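Local coordinates for putative adhesin (Bacteroides thetaiotaomicron, PDB 4QDG), which is a putative outer-membrane lipoprotein adhesin of the FimB/Mfa2 fimbrillin family and probably serves as an anchor subunit of a pilus, at residues K169-I174 and R239-G244; I153-Q158 and M281-S286; G201-G206 and V216-L221; Y232-T237 and P251-L256. All blocks are in the same frame, centred on the assembly; numbering follows the deposited sequence. Where two conformers were deposited one is given.

Contact 1: residues K169-I174 and R239-G244; sequences KFEFEI and RRKADG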
loop_
_atom_site.group_PDB
_atom_site.type_symbol
_atom_site.label_atom_id
_atom_site.label_comp_id
_atom_site.label_asym_id
_atom_site.label_seq_id
_atom_site.Cartn_x
_atom_site.Cartn_y
_atom_site.Cartn_z
ATOM N N LYS A 169 13.458 24.138 2.991
ATOM C CA LYS A 169 12.672 25.269 2.527
ATOM C C LYS A 169 11.228 24.853 2.182
ATOM O O LYS A 169 10.412 25.719 1.886
ATOM C CB LYS A 169 13.357 25.891 1.288
ATOM C CG LYS A 169 14.616 26.691 1.610
ATOM C CD LYS A 169 15.135 27.346 0.356
ATOM C CE LYS A 169 16.008 28.527 0.670
ATOM N NZ LYS A 169 16.687 29.021 -0.555
ATOM N N PHE A 170 10.923 23.530 2.214
ATOM C CA PHE A 170 9.651 22.976 1.758
ATOM C C PHE A 170 8.966 22.014 2.685
ATOM O O PHE A 170 9.600 21.253 3.407
ATOM C CB PHE A 170 9.853 22.235 0.426
ATOM C CG PHE A 170 10.441 23.094 -0.661
ATOM C CD1 PHE A 170 9.630 23.921 -1.430
ATOM C CD2 PHE A 170 11.808 23.065 -0.930
ATOM C CE1 PHE A 170 10.166 24.676 -2.468
ATOM C CE2 PHE A 170 12.347 23.854 -1.944
ATOM C CZ PHE A 170 11.523 24.649 -2.710
ATOM N N GLU A 171 7.644 22.032 2.597
ATOM C CA GLU A 171 6.705 21.166 3.283
ATOM C C GLU A 171 6.057 20.310 2.212
ATOM O O GLU A 171 5.667 20.825 1.151
ATOM C CB GLU A 171 5.665 21.984 4.052
ATOM C CG GLU A 171 6.158 22.480 5.393
ATOM C CD GLU A 171 5.184 23.319 6.207
ATOM O OE1 GLU A 171 4.112 23.706 5.680
ATOM O OE2 GLU A 171 5.514 23.608 7.381
ATOM N N PHE A 172 5.978 19.002 2.475
ATOM C CA PHE A 172 5.415 18.014 1.554
ATOM C C PHE A 172 4.225 17.354 2.202
ATOM O O PHE A 172 4.294 17.001 3.376
ATOM C CB PHE A 172 6.449 16.952 1.179
ATOM C CG PHE A 172 7.722 17.481 0.555
ATOM C CD1 PHE A 172 8.730 18.027 1.347
ATOM C CD2 PHE A 172 7.974 17.307 -0.808
ATOM C CE1 PHE A 172 9.935 18.438 0.776
ATOM C CE2 PHE A 172 9.171 17.742 -1.374
ATOM C CZ PHE A 172 10.141 18.304 -0.585
ATOM N N GLU A 173 3.112 17.235 1.455
ATOM C CA GLU A 173 1.886 16.626 1.974
ATOM C C GLU A 173 1.181 15.814 0.929
ATOM O O GLU A 173 1.248 16.127 -0.265
ATOM C CB GLU A 173 0.899 17.698 2.452
ATOM C CG GLU A 173 1.248 18.364 3.758
ATOM C CD GLU A 173 0.633 19.738 3.967
ATOM O OE1 GLU A 173 -0.061 20.255 3.059
ATOM O OE2 GLU A 173 0.863 20.305 5.057
ATOM N N ILE A 174 0.448 14.801 1.402
ATOM C CA ILE A 174 -0.478 14.022 0.609
ATOM C C ILE A 174 -1.777 14.054 1.374
ATOM O O ILE A 174 -1.807 13.655 2.531
ATOM C CB ILE A 174 -0.038 12.593 0.196
ATOM C CG1 ILE A 174 1.121 12.662 -0.804
ATOM C CG2 ILE A 174 -1.222 11.822 -0.418
ATOM C CD1 ILE A 174 1.856 11.313 -1.091
ATOM N N ARG A 239 4.844 22.933 -0.614
ATOM C CA ARG A 239 4.736 24.332 -0.209
ATOM C C ARG A 239 6.055 24.904 0.260
ATOM O O ARG A 239 6.753 24.235 1.041
ATOM C CB ARG A 239 3.712 24.433 0.926
ATOM C CG ARG A 239 3.227 25.840 1.292
ATOM C CD ARG A 239 1.989 25.821 2.180
ATOM N NE ARG A 239 2.114 24.820 3.226
ATOM C CZ ARG A 239 1.359 23.732 3.337
ATOM N NH1 ARG A 239 0.332 23.538 2.515
ATOM N NH2 ARG A 239 1.603 22.846 4.292
ATOM N N ARG A 240 6.402 26.137 -0.217
ATOM C CA ARG A 240 7.577 26.884 0.269
ATOM C C ARG A 240 7.220 27.406 1.652
ATOM O O ARG A 240 6.234 28.139 1.759
ATOM C CB ARG A 240 7.945 28.071 -0.645
ATOM C CG ARG A 240 8.473 27.747 -2.034
ATOM C CD ARG A 240 9.159 28.965 -2.671
ATOM N NE ARG A 240 8.204 30.029 -2.999
ATOM C CZ ARG A 240 7.857 30.384 -4.234
ATOM N NH1 ARG A 240 8.417 29.797 -5.285
ATOM N NH2 ARG A 240 6.964 31.344 -4.426
ATOM N N LYS A 241 7.971 27.007 2.706
ATOM C CA LYS A 241 7.728 27.390 4.111
ATOM C C LYS A 241 7.699 28.919 4.346
ATOM O O LYS A 241 6.795 29.412 5.028
ATOM C CB LYS A 241 8.793 26.744 5.022
ATOM C CG LYS A 241 8.380 25.369 5.502
ATOM C CD LYS A 241 9.548 24.468 5.794
ATOM C CE LYS A 241 9.818 24.256 7.254
ATOM N NZ LYS A 241 11.029 23.417 7.431
ATOM N N ALA A 242 8.674 29.650 3.783
ATOM C CA ALA A 242 8.864 31.096 3.958
ATOM C C ALA A 242 7.661 31.967 3.569
ATOM O O ALA A 242 7.308 32.869 4.332
ATOM C CB ALA A 242 10.086 31.552 3.181
ATOM N N ASP A 243 7.052 31.730 2.388
ATOM C CA ASP A 243 5.934 32.556 1.901
ATOM C C ASP A 243 4.621 31.769 1.778
ATOM O O ASP A 243 3.600 32.342 1.393
ATOM C CB ASP A 243 6.291 33.224 0.564
ATOM C CG ASP A 243 6.824 32.313 -0.546
ATOM O OD1 ASP A 243 6.680 31.086 -0.429
ATOM O OD2 ASP A 243 7.245 32.840 -1.592
ATOM N N GLY A 244 4.645 30.492 2.155
ATOM C CA GLY A 244 3.472 29.619 2.127
ATOM C C GLY A 244 2.918 29.334 0.747
ATOM O O GLY A 244 1.791 28.845 0.644
HETATM O O HOH W 1 10.822 28.393 2.126
#
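Two central strands of a four-stranded antiparallel sheet, 170-176 and 235-240, meet here at the end of their ladder, where E171 and R239 form a hydrogen-bonded pair and F170 and R240 a non-hydrogen-bonded one. E171 N reaches R239 O at 2.8 Å, and R239 N returns to E171 O. Beyond the last bridge, K241 N still donates to K169 O, which also accepts a hydrogen bond from a water that in turn accepts from A242 N. On the face bearing E171 and R239, the arginine has CG anti to its backbone N (chi1 -167°) and a bend at chi3, and its NH2 is shared between two carboxylates. Both acceptors lie at the guanidinium edge, near its plane: E171 OE1 is 3.0 Å from R239 NH2, and E173 OE2 is 2.8 Å from the same nitrogen. The E171 carboxylate is turned 86° from the guanidinium plane and that of E173 58°, the latter being met from above its own plane. E246 takes R239 NH1, adding a third carboxylate. K241 crosses E171 at about a right angle, its CG 3.6 Å from E171 CG, while its NZ bonds to K168 O. On the other face F170 and R240 run side by side, F170 CE1 touching R240 CG at 3.5 Å; R240 grips D243 side-on through NE and NH2. With three acidic groups around one guanidinium at a partly exposed sheet surface, R239 would be expected to stay charged and to offset the repulsion between E171 and E173.

Contact 2: residues I153-Q158 and M281-S286; sequences IRVVLQ and MIFFLS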
loop_
_atom_site.group_PDB
_atom_site.type_symbol
_atom_site.label_atom_id
_atom_site.label_comp_id
_atom_site.label_asym_id
_atom_site.label_seq_id
_atom_site.Cartn_x
_atom_site.Cartn_y
_atom_site.Cartn_z
ATOM N N ILE A 153 5.889 6.830 -1.527
ATOM C CA ILE A 153 6.052 7.832 -2.580
ATOM C C ILE A 153 7.253 8.718 -2.206
ATOM O O ILE A 153 7.247 9.339 -1.153
ATOM C CB ILE A 153 4.737 8.652 -2.804
ATOM C CG1 ILE A 153 3.606 7.728 -3.257
ATOM C CG2 ILE A 153 4.939 9.763 -3.857
ATOM C CD1 ILE A 153 2.319 7.853 -2.559
ATOM N N ARG A 154 8.282 8.700 -3.055
ATOM C CA ARG A 154 9.470 9.523 -2.897
ATOM C C ARG A 154 9.332 10.706 -3.860
ATOM O O ARG A 154 9.296 10.525 -5.066
ATOM C CB ARG A 154 10.773 8.720 -3.120
ATOM C CG ARG A 154 12.086 9.540 -3.015
ATOM C CD ARG A 154 13.280 8.621 -3.256
ATOM N NE ARG A 154 14.589 9.287 -3.272
ATOM C CZ ARG A 154 15.413 9.402 -2.229
ATOM N NH1 ARG A 154 15.044 8.969 -1.026
ATOM N NH2 ARG A 154 16.606 9.970 -2.375
ATOM N N VAL A 155 9.219 11.922 -3.297
ATOM C CA VAL A 155 9.085 13.159 -4.044
ATOM C C VAL A 155 10.434 13.824 -4.091
ATOM O O VAL A 155 11.025 14.062 -3.047
ATOM C CB VAL A 155 7.984 14.079 -3.441
ATOM C CG1 VAL A 155 7.829 15.349 -4.269
ATOM C CG2 VAL A 155 6.639 13.330 -3.347
ATOM N N VAL A 156 10.924 14.143 -5.303
ATOM C CA VAL A 156 12.213 14.789 -5.494
ATOM C C VAL A 156 12.036 16.165 -6.162
ATOM O O VAL A 156 11.256 16.304 -7.099
ATOM C CB VAL A 156 13.194 13.878 -6.276
ATOM C CG1 VAL A 156 14.492 14.609 -6.643
ATOM C CG2 VAL A 156 13.515 12.611 -5.481
ATOM N N LEU A 157 12.745 17.183 -5.633
ATOM C CA LEU A 157 12.798 18.529 -6.198
ATOM C C LEU A 157 14.201 18.725 -6.716
ATOM O O LEU A 157 15.158 18.550 -5.969
ATOM C CB LEU A 157 12.395 19.623 -5.198
ATOM C CG LEU A 157 11.090 19.454 -4.419
ATOM C CD1 LEU A 157 10.858 20.640 -3.542
ATOM C CD2 LEU A 157 9.895 19.253 -5.366
ATOM N N GLN A 158 14.327 18.967 -8.035
ATOM C CA GLN A 158 15.603 19.094 -8.726
ATOM C C GLN A 158 15.661 20.348 -9.571
ATOM O O GLN A 158 14.761 20.593 -10.352
ATOM C CB GLN A 158 15.807 17.872 -9.619
ATOM C CG GLN A 158 17.150 17.860 -10.384
ATOM C CD GLN A 158 17.515 16.492 -10.897
ATOM O OE1 GLN A 158 17.011 15.462 -10.421
ATOM N NE2 GLN A 158 18.439 16.451 -11.845
HETATM N N MSE A 281 8.868 10.425 -7.777
HETATM C CA MSE A 281 8.467 11.513 -8.662
HETATM C C MSE A 281 9.451 12.656 -8.583
HETATM O O MSE A 281 9.666 13.209 -7.507
HETATM C CB MSE A 281 7.068 12.012 -8.319
HETATM C CG MSE A 281 6.005 10.943 -8.323
HETATM SE SE MSE A 281 4.307 11.720 -7.754
HETATM C CE MSE A 281 3.802 12.590 -9.448
ATOM N N ILE A 282 10.026 13.021 -9.724
ATOM C CA ILE A 282 10.985 14.120 -9.795
ATOM C C ILE A 282 10.319 15.312 -10.468
ATOM O O ILE A 282 9.854 15.203 -11.602
ATOM C CB ILE A 282 12.317 13.741 -10.499
ATOM C CG1 ILE A 282 12.947 12.481 -9.842
ATOM C CG2 ILE A 282 13.282 14.935 -10.466
ATOM C CD1 ILE A 282 14.063 11.870 -10.624
ATOM N N PHE A 283 10.272 16.435 -9.743
ATOM C CA PHE A 283 9.759 17.701 -10.239
ATOM C C PHE A 283 10.957 18.625 -10.481
ATOM O O PHE A 283 11.843 18.732 -9.626
ATOM C CB PHE A 283 8.741 18.316 -9.256
ATOM C CG PHE A 283 7.483 17.495 -9.045
ATOM C CD1 PHE A 283 7.454 16.457 -8.119
ATOM C CD2 PHE A 283 6.320 17.781 -9.749
ATOM C CE1 PHE A 283 6.291 15.698 -7.925
ATOM C CE2 PHE A 283 5.162 17.023 -9.557
ATOM C CZ PHE A 283 5.153 15.989 -8.637
ATOM N N PHE A 284 10.999 19.268 -11.649
ATOM C CA PHE A 284 12.111 20.163 -11.991
ATOM C C PHE A 284 11.726 21.606 -11.689
ATOM O O PHE A 284 10.596 22.020 -11.962
ATOM C CB PHE A 284 12.568 19.974 -13.446
ATOM C CG PHE A 284 13.056 18.565 -13.670
ATOM C CD1 PHE A 284 14.367 18.208 -13.352
ATOM C CD2 PHE A 284 12.192 17.577 -14.127
ATOM C CE1 PHE A 284 14.811 16.897 -13.533
ATOM C CE2 PHE A 284 12.622 16.266 -14.270
ATOM C CZ PHE A 284 13.924 15.927 -13.959
ATOM N N LEU A 285 12.655 22.331 -11.047
ATOM C CA LEU A 285 12.429 23.709 -10.625
ATOM C C LEU A 285 13.325 24.676 -11.356
ATOM O O LEU A 285 14.464 24.362 -11.698
ATOM C CB LEU A 285 12.642 23.890 -9.097
ATOM C CG LEU A 285 11.936 22.892 -8.140
ATOM C CD1 LEU A 285 12.213 23.254 -6.683
ATOM C CD2 LEU A 285 10.432 22.802 -8.407
ATOM N N SER A 286 12.794 25.873 -11.561
ATOM C CA SER A 286 13.491 27.019 -12.126
ATOM C C SER A 286 14.313 27.707 -10.994
ATOM O O SER A 286 14.049 27.398 -9.818
ATOM C CB SER A 286 12.477 27.966 -12.757
ATOM O OG SER A 286 11.428 28.242 -11.850
#
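V156 and I282 are paired in a parallel ladder, their side chains side by side and pointing the same way, with V156 CB 3.8 Å from I282 CG1. The short strand axes pass 4.7 Å apart at 20°, and five backbone bonds join them, from M281 N to R154 O through to L285 N to Q158 O. On the same face Q158 runs extended beside F284. Its CG is anti to the backbone N (chi1 -178°), and the amide carbon CD comes to 3.8 Å from F284 CE1, amide and ring planes being 62° apart. I282 CG2 meets Q158 OE1 at 3.8 Å and lies over one face of the F284 ring, toward the rim. The opposite face is apolar. V155 CG1, anti to its N, reaches F283 CE1 at 4.0 Å, while the ring edge of F283 is turned to V156 O. L285 CD1 packs on L157 CB at 3.9 Å, and the selenium of M281, a selenomethionine, makes a looser contact with I153 CG2. Strand 213-223 flanks 153-158 and strand 295-298 flanks 281-285; the V155, L157 and F283 face is covered by strands 170-176 and 246-251, with helix 252-263 packing on M281 through L252 and Y255.

Contact 3: residues G201-G206 and V216-L221; sequences GQASAG and VAYAEL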
loop_
_atom_site.group_PDB
_atom_site.type_symbol
_atom_site.label_atom_id
_atom_site.label_comp_id
_atom_site.label_asym_id
_atom_site.label_seq_id
_atom_site.Cartn_x
_atom_site.Cartn_y
_atom_site.Cartn_z
ATOM N N GLY A 201 15.250 15.086 3.209
ATOM C CA GLY A 201 16.641 15.503 3.173
ATOM C C GLY A 201 17.104 15.892 1.792
ATOM O O GLY A 201 16.310 16.289 0.931
ATOM N N GLN A 202 18.407 15.768 1.585
ATOM C CA GLN A 202 19.050 16.051 0.327
ATOM C C GLN A 202 19.725 14.792 -0.191
ATOM O O GLN A 202 20.125 13.928 0.592
ATOM C CB GLN A 202 20.051 17.210 0.471
ATOM C CG GLN A 202 19.382 18.586 0.543
ATOM C CD GLN A 202 20.355 19.721 0.726
ATOM O OE1 GLN A 202 21.268 19.664 1.546
ATOM N NE2 GLN A 202 20.161 20.791 -0.008
ATOM N N ALA A 203 19.815 14.673 -1.529
ATOM C CA ALA A 203 20.477 13.547 -2.190
ATOM C C ALA A 203 21.282 14.044 -3.379
ATOM O O ALA A 203 21.070 15.159 -3.842
ATOM C CB ALA A 203 19.456 12.505 -2.635
ATOM N N SER A 204 22.200 13.208 -3.866
ATOM C CA SER A 204 23.046 13.481 -5.020
ATOM C C SER A 204 22.394 12.962 -6.311
ATOM O O SER A 204 21.865 11.854 -6.330
ATOM C CB SER A 204 24.408 12.822 -4.832
ATOM O OG SER A 204 25.316 13.291 -5.811
ATOM N N ALA A 205 22.402 13.780 -7.368
ATOM C CA ALA A 205 21.890 13.410 -8.687
ATOM C C ALA A 205 23.051 13.403 -9.704
ATOM O O ALA A 205 22.841 13.548 -10.910
ATOM C CB ALA A 205 20.791 14.374 -9.119
ATOM N N GLY A 206 24.276 13.240 -9.206
ATOM C CA GLY A 206 25.446 13.217 -10.067
ATOM C C GLY A 206 26.099 14.574 -10.189
ATOM O O GLY A 206 25.950 15.418 -9.305
ATOM N N VAL A 216 19.704 17.462 -4.815
ATOM C CA VAL A 216 18.259 17.516 -4.891
ATOM C C VAL A 216 17.674 17.413 -3.486
ATOM O O VAL A 216 18.338 16.944 -2.562
ATOM C CB VAL A 216 17.713 16.404 -5.847
ATOM C CG1 VAL A 216 18.373 16.476 -7.213
ATOM C CG2 VAL A 216 17.873 15.017 -5.262
ATOM N N ALA A 217 16.427 17.828 -3.355
ATOM C CA ALA A 217 15.635 17.700 -2.136
ATOM C C ALA A 217 14.755 16.471 -2.294
ATOM O O ALA A 217 14.274 16.190 -3.403
ATOM C CB ALA A 217 14.783 18.957 -1.934
ATOM N N TYR A 218 14.521 15.737 -1.215
ATOM C CA TYR A 218 13.623 14.585 -1.295
ATOM C C TYR A 218 12.780 14.510 -0.054
ATOM O O TYR A 218 13.200 14.988 0.996
ATOM C CB TYR A 218 14.381 13.248 -1.522
ATOM C CG TYR A 218 15.050 12.697 -0.283
ATOM C CD1 TYR A 218 14.353 11.881 0.606
ATOM C CD2 TYR A 218 16.380 12.980 -0.003
ATOM C CE1 TYR A 218 14.955 11.396 1.770
ATOM C CE2 TYR A 218 16.995 12.502 1.160
ATOM C CZ TYR A 218 16.273 11.717 2.046
ATOM O OH TYR A 218 16.870 11.253 3.190
ATOM N N ALA A 219 11.603 13.889 -0.187
ATOM C CA ALA A 219 10.662 13.555 0.863
ATOM C C ALA A 219 10.041 12.174 0.572
ATOM O O ALA A 219 9.593 11.909 -0.543
ATOM C CB ALA A 219 9.572 14.598 0.968
ATOM N N GLU A 220 10.037 11.298 1.578
ATOM C CA GLU A 220 9.430 9.987 1.480
ATOM C C GLU A 220 8.120 10.006 2.257
ATOM O O GLU A 220 8.120 10.340 3.442
ATOM C CB GLU A 220 10.371 8.916 1.995
ATOM C CG GLU A 220 11.727 8.930 1.307
ATOM C CD GLU A 220 12.113 7.678 0.544
ATOM O OE1 GLU A 220 11.228 6.851 0.234
ATOM O OE2 GLU A 220 13.320 7.522 0.267
ATOM N N LEU A 221 7.004 9.683 1.590
ATOM C CA LEU A 221 5.691 9.653 2.231
ATOM C C LEU A 221 5.113 8.243 2.103
ATOM O O LEU A 221 5.229 7.616 1.057
ATOM C CB LEU A 221 4.749 10.699 1.590
ATOM C CG LEU A 221 5.131 12.150 1.729
ATOM C CD1 LEU A 221 5.585 12.696 0.389
ATOM C CD2 LEU A 221 3.961 12.935 2.271
#
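In the beta hairpin of strands 199-207 and 213-223, V216 exchanges two backbone bonds with A203: V216 N donates to A203 O at 2.8 Å, and A203 N returns to V216 O. Its CG1 packs against A205 CB at 3.7 Å, while CG2, held between the backbone N and the carbonyl carbon, meets A203 CB at 4.0 Å. The short axes make an angle of 124°, a marked departure from antiparallel, and between these two segments the bridges run only from G201 to A203. A217 follows as the non-hydrogen-bonded partner of Q202, its CA 3.4 Å from G201 O; the Q202 amide reaches away to V165 O. On its other edge the strand pairs with 140-159, A217 with L157 and A219 with V155. Y218 then closes a second pair of backbone bonds with G201, giving its N to G201 O and taking G201 N on its own O. Chi1 of 77° puts Y218 CG between its backbone N and carbonyl carbon, and the ring lies against G201: its edge faces the Q202 carbonyl, with CE2 3.5 Å from Q202 O, and G201 N sits 3.6 Å above the centre of one ring face.

Contact 4: residues Y232-T237 and P251-L256; sequences YSPKLT and PLINYL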
loop_
_atom_site.group_PDB
_atom_site.type_symbol
_atom_site.label_atom_id
_atom_site.label_comp_id
_atom_site.label_asym_id
_atom_site.label_seq_id
_atom_site.Cartn_x
_atom_site.Cartn_y
_atom_site.Cartn_z
ATOM N N TYR A 232 -13.224 10.863 -4.047
ATOM C CA TYR A 232 -12.005 11.508 -3.575
ATOM C C TYR A 232 -10.952 11.518 -4.644
ATOM O O TYR A 232 -10.744 10.531 -5.333
ATOM C CB TYR A 232 -11.419 10.942 -2.257
ATOM C CG TYR A 232 -10.784 12.055 -1.450
ATOM C CD1 TYR A 232 -11.564 12.897 -0.666
ATOM C CD2 TYR A 232 -9.429 12.362 -1.586
ATOM C CE1 TYR A 232 -11.017 13.989 -0.008
ATOM C CE2 TYR A 232 -8.875 13.468 -0.946
ATOM C CZ TYR A 232 -9.673 14.263 -0.135
ATOM O OH TYR A 232 -9.195 15.363 0.525
ATOM N N SER A 233 -10.277 12.661 -4.754
ATOM C CA SER A 233 -9.181 12.920 -5.678
ATOM C C SER A 233 -7.930 13.247 -4.821
ATOM O O SER A 233 -7.746 14.390 -4.406
ATOM C CB SER A 233 -9.554 14.053 -6.638
ATOM O OG SER A 233 -8.553 14.231 -7.624
ATOM N N PRO A 234 -7.106 12.227 -4.480
ATOM C CA PRO A 234 -5.914 12.487 -3.635
ATOM C C PRO A 234 -4.978 13.542 -4.243
ATOM O O PRO A 234 -4.766 13.581 -5.481
ATOM C CB PRO A 234 -5.219 11.122 -3.549
ATOM C CG PRO A 234 -6.251 10.135 -3.959
ATOM C CD PRO A 234 -7.198 10.805 -4.869
ATOM N N LYS A 235 -4.431 14.389 -3.354
ATOM C CA LYS A 235 -3.561 15.475 -3.763
ATOM C C LYS A 235 -2.143 15.373 -3.195
ATOM O O LYS A 235 -1.955 14.996 -2.034
ATOM C CB LYS A 235 -4.176 16.821 -3.343
ATOM C CG LYS A 235 -5.477 17.183 -4.061
ATOM C CD LYS A 235 -5.249 17.798 -5.445
ATOM C CE LYS A 235 -6.546 18.143 -6.137
ATOM N NZ LYS A 235 -7.240 16.935 -6.657
ATOM N N LEU A 236 -1.138 15.744 -4.026
ATOM C CA LEU A 236 0.254 15.874 -3.612
ATOM C C LEU A 236 0.498 17.371 -3.568
ATOM O O LEU A 236 0.201 18.071 -4.546
ATOM C CB LEU A 236 1.293 15.145 -4.465
ATOM C CG LEU A 236 2.756 15.548 -4.197
ATOM C CD1 LEU A 236 3.259 14.996 -2.848
ATOM C CD2 LEU A 236 3.665 15.102 -5.320
ATOM N N THR A 237 0.961 17.882 -2.419
ATOM C CA THR A 237 1.194 19.331 -2.266
ATOM C C THR A 237 2.613 19.594 -1.794
ATOM O O THR A 237 3.087 18.926 -0.868
ATOM C CB THR A 237 0.142 19.958 -1.301
ATOM O OG1 THR A 237 -1.165 19.684 -1.803
ATOM C CG2 THR A 237 0.293 21.458 -1.160
ATOM N N PRO A 251 -3.392 16.450 -8.723
ATOM C CA PRO A 251 -4.132 15.217 -8.427
ATOM C C PRO A 251 -3.156 14.049 -8.650
ATOM O O PRO A 251 -2.844 13.672 -9.786
ATOM C CB PRO A 251 -5.322 15.260 -9.404
ATOM C CG PRO A 251 -4.941 16.252 -10.468
ATOM C CD PRO A 251 -3.672 16.936 -10.100
ATOM N N LEU A 252 -2.613 13.548 -7.536
ATOM C CA LEU A 252 -1.609 12.500 -7.448
ATOM C C LEU A 252 -1.907 11.252 -8.323
ATOM O O LEU A 252 -0.999 10.783 -9.003
ATOM C CB LEU A 252 -1.433 12.074 -5.968
ATOM C CG LEU A 252 -0.504 10.879 -5.653
ATOM C CD1 LEU A 252 0.956 11.137 -6.092
ATOM C CD2 LEU A 252 -0.517 10.591 -4.191
ATOM N N ILE A 253 -3.144 10.734 -8.301
ATOM C CA ILE A 253 -3.518 9.509 -9.007
ATOM C C ILE A 253 -3.466 9.709 -10.541
ATOM O O ILE A 253 -2.880 8.872 -11.251
ATOM C CB ILE A 253 -4.865 8.955 -8.499
ATOM C CG1 ILE A 253 -4.669 8.471 -7.050
ATOM C CG2 ILE A 253 -5.368 7.830 -9.400
ATOM C CD1 ILE A 253 -5.530 7.498 -6.563
ATOM N N ASN A 254 -3.969 10.843 -11.017
ATOM C CA ASN A 254 -3.931 11.235 -12.426
ATOM C C ASN A 254 -2.510 11.308 -12.968
ATOM O O ASN A 254 -2.268 10.871 -14.089
ATOM C CB ASN A 254 -4.598 12.600 -12.619
ATOM C CG ASN A 254 -6.087 12.600 -12.396
ATOM O OD1 ASN A 254 -6.679 11.673 -11.831
ATOM N ND2 ASN A 254 -6.716 13.686 -12.775
ATOM N N TYR A 255 -1.581 11.841 -12.163
ATOM C CA TYR A 255 -0.174 11.996 -12.530
ATOM C C TYR A 255 0.479 10.630 -12.596
ATOM O O TYR A 255 1.123 10.364 -13.586
ATOM C CB TYR A 255 0.547 12.961 -11.558
ATOM C CG TYR A 255 0.459 14.401 -12.011
ATOM C CD1 TYR A 255 -0.764 15.073 -12.033
ATOM C CD2 TYR A 255 1.572 15.057 -12.531
ATOM C CE1 TYR A 255 -0.868 16.376 -12.522
ATOM C CE2 TYR A 255 1.471 16.343 -13.061
ATOM C CZ TYR A 255 0.252 17.010 -13.030
ATOM O OH TYR A 255 0.162 18.302 -13.496
ATOM N N LEU A 256 0.172 9.714 -11.665
ATOM C CA LEU A 256 0.773 8.363 -11.702
ATOM C C LEU A 256 0.259 7.559 -12.885
ATOM O O LEU A 256 0.998 6.766 -13.452
ATOM C CB LEU A 256 0.544 7.558 -10.400
ATOM C CG LEU A 256 1.016 8.179 -9.091
ATOM C CD1 LEU A 256 0.573 7.326 -7.927
ATOM C CD2 LEU A 256 2.516 8.383 -9.076
HETATM O O HOH W 2 -7.581 12.270 -9.350
HETATM O O HOH W 3 -5.502 12.196 -7.580
#
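S233 begins the approach to P251, its OG lying 3.8 Å from P251 CB. A water links the same hydroxyl oxygen to N254 OD1, to which it donates, so the loop reaches the first turn of helix 252-263 through solvent as well as directly. P234 is the most heavily covered residue of its segment: its CG rests on I253 CD1 at 3.8 Å, the two side chains crossing at a slant. Its carbonyl does the polar work. L252 N donates to P234 O at 3.0 Å with a bent N-H...O angle of 132°, and a second water donates to P234 O while accepting from I253 N. Two amides of the opening helical turn are thus met, one directly and one through water. K235 pairs with P251 as a non-hydrogen-bonded antiparallel pair, CA to CA 4.7 Å. In the conformer given, its chain bends at chi2 (-82°) and NZ lies 3.7 Å from P251 CB. L236 is buried, its CB 4.3 Å from L252 CD1, and packs on F283 and I174. I253 lies next to L273, a residue of the second magnesium site, whose ion is about 9 Å from the I253 side chain. The geometry is that of a strand-to-helix junction: P251, last residue of the edge strand 246-251, is also the helix N-cap, and the carbonyl of P234, just before strand 235-240, receives the first helical N-H.

Overall arrangement
Contact 2 is the buried one, and contact 1 lies at the surface; contacts 3 and 4 are partly buried. Contacts 1 and 4 share strand 235-240 at its two ends, the first closing its ladder with charged groups, the second meeting, at the start of the strand, the junction of strand 246-251 with helix 252-263. Contacts 2 and 3 lie side by side, about 8 Å between centres, because strands 140-159 and 213-223 are neighbours. The two groups meet face to face: F170, F172 and I174 of contact 1 pack on L157, V155 and I153 of contact 2, and L236 of contact 4 reaches F283. Thus apolar chemistry dominates between the layers, while salt bridges gather on outer faces.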